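Side-chain contact in abhydrolase domain-containing protein (Exiguobacterium antarcticum, PDB 5H3H), which probably hydrolyses ester bonds, and may also act as a perhydrolase, as an esterase of the alpha/beta hydrolase fold: residues N79-I82 with Q83-L87. Numbering follows the deposited sequence.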
loop_
_atom_site.group_PDB
_atom_site.type_symbol
_atom_site.label_atom_id
_atom_site.label_comp_id
_atom_site.label_asym_id
_atom_site.label_seq_id
_atom_site.Cartn_x
_atom_site.Cartn_y
_atom_site.Cartn_z
ATOM N N ASN B 79 -9.249 5.541 4.881
ATOM C CA ASN B 79 -9.085 4.088 5.067
ATOM C C ASN B 79 -10.092 3.586 6.040
ATOM O O ASN B 79 -10.780 2.622 5.757
ATOM C CB ASN B 79 -7.679 3.712 5.512
ATOM C CG ASN B 79 -7.504 2.195 5.697
ATOM O OD1 ASN B 79 -7.603 1.399 4.736
ATOM N ND2 ASN B 79 -7.281 1.787 6.937
ATOM N N GLU B 80 -10.268 4.298 7.150
ATOM C CA GLU B 80 -11.318 3.950 8.078
ATOM C C GLU B 80 -12.727 3.974 7.488
ATOM O O GLU B 80 -13.499 3.072 7.721
ATOM C CB GLU B 80 -11.219 4.772 9.381
ATOM C CG GLU B 80 -9.894 4.556 10.082
ATOM C CD GLU B 80 -9.671 3.088 10.428
ATOM O OE1 GLU B 80 -10.674 2.441 10.882
ATOM O OE2 GLU B 80 -8.511 2.629 10.254
ATOM N N VAL B 81 -13.061 4.971 6.691
ATOM C CA VAL B 81 -14.374 5.034 6.106
ATOM C C VAL B 81 -14.654 3.762 5.301
ATOM O O VAL B 81 -15.678 3.107 5.492
ATOM C CB VAL B 81 -14.550 6.283 5.160
ATOM C CG1 VAL B 81 -15.791 6.132 4.317
ATOM C CG2 VAL B 81 -14.607 7.604 5.961
ATOM N N ILE B 82 -13.738 3.445 4.408
ATOM C CA ILE B 82 -13.877 2.317 3.474
ATOM C C ILE B 82 -13.877 0.974 4.258
ATOM O O ILE B 82 -14.760 0.152 4.023
ATOM C CB ILE B 82 -12.771 2.412 2.396
ATOM C CG1 ILE B 82 -13.208 3.464 1.349
ATOM C CG2 ILE B 82 -12.472 1.091 1.700
ATOM C CD1 ILE B 82 -12.113 3.905 0.408
ATOM N N GLN B 83 -12.921 0.806 5.187
ATOM C CA GLN B 83 -12.792 -0.445 5.987
ATOM C C GLN B 83 -14.002 -0.666 6.870
ATOM O O GLN B 83 -14.605 -1.744 6.817
ATOM C CB GLN B 83 -11.511 -0.450 6.840
ATOM C CG GLN B 83 -10.286 -0.845 6.048
ATOM C CD GLN B 83 -9.088 -1.192 6.913
ATOM O OE1 GLN B 83 -9.053 -0.909 8.120
ATOM N NE2 GLN B 83 -8.087 -1.812 6.291
ATOM N N GLN B 84 -14.411 0.345 7.636
ATOM C CA GLN B 84 -15.637 0.229 8.516
ATOM C C GLN B 84 -16.973 0.148 7.792
ATOM O O GLN B 84 -17.917 -0.451 8.301
ATOM C CB GLN B 84 -15.702 1.366 9.530
ATOM C CG GLN B 84 -14.517 1.289 10.453
ATOM C CD GLN B 84 -14.376 2.458 11.384
ATOM O OE1 GLN B 84 -13.251 2.891 11.625
ATOM N NE2 GLN B 84 -15.488 2.938 11.952
ATOM N N LEU B 85 -17.107 0.752 6.610
ATOM C CA LEU B 85 -18.335 0.561 5.829
ATOM C C LEU B 85 -18.187 -0.662 4.892
ATOM O O LEU B 85 -19.129 -0.996 4.174
ATOM C CB LEU B 85 -18.663 1.796 4.990
ATOM C CG LEU B 85 -19.037 3.093 5.729
ATOM C CD1 LEU B 85 -19.266 4.172 4.672
ATOM C CD2 LEU B 85 -20.286 2.926 6.589
ATOM N N LYS B 86 -17.014 -1.297 4.878
ATOM C CA LYS B 86 -16.790 -2.584 4.174
ATOM C C LYS B 86 -17.108 -2.467 2.681
ATOM O O LYS B 86 -17.867 -3.246 2.117
ATOM C CB LYS B 86 -17.587 -3.715 4.859
ATOM C CG LYS B 86 -17.046 -4.100 6.245
ATOM C CD LYS B 86 -16.018 -5.235 6.155
ATOM C CE LYS B 86 -15.060 -5.263 7.334
ATOM N NZ LYS B 86 -13.940 -4.279 7.163
ATOM N N LEU B 87 -16.533 -1.418 2.072
ATOM C CA LEU B 87 -16.753 -1.121 0.696
ATOM C C LEU B 87 -15.664 -1.791 -0.120
ATOM O O LEU B 87 -14.508 -1.832 0.282
ATOM C CB LEU B 87 -16.670 0.405 0.474
ATOM C CG LEU B 87 -17.623 1.333 1.212
ATOM C CD1 LEU B 87 -17.317 2.780 0.758
ATOM C CD2 LEU B 87 -19.057 0.936 0.906
#
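The carbonyl oxygen of Asn-79 takes the backbone N-H of Gln-83 in a nearly straight hydrogen bond, N to O 2.9 Å, and CB and CG of Gln-83 lie against the same oxygen. Their side chains illustrate how an i, i+4 pair can lie alongside such a bond. In Asn-79, CG stands opposite the backbone N (chi1 -180°), and its amide meets the end of the Gln-83 side chain at a slant. The two amide planes are turned 59° apart, and Asn-79 ND2 comes to 3.4 Å from Gln-83 OE1. Asn-79 is buried and also touches Tyr-105 and His-109 of helix 97-109, so an alanine here would probably open a gap beside those two residues and leave the exposed amide of Gln-83 freer to turn. On the flank facing the sheet, Val-81 and Leu-85 run side by side, with Val-81 CG1 4.0 Å from Leu-85 CD1, while Val-81 also rests on Val-54 of strand 50-54. The helix then stops in a Schellman motif: Lys-86 adopts a positive phi (58°), and Leu-87 N reaches back 3.1 Å to Ile-82 O. This reversal brings Leu-87 CD1 to 4.2 Å from Ile-82 CG1, a hydrophobic contact common in Schellman motifs, and Leu-87 continues onto Ile-52. Lys-86 grips Gln-83 O twice, weakly through its backbone N and, its chain curled back, through NZ at 2.6 Å from above the carbonyl plane. A cationic group at the carbonyl end of helix 71-85 is likely to offset its partial negative charge, while the left-handed Lys-86 turns the chain toward strand 90-95.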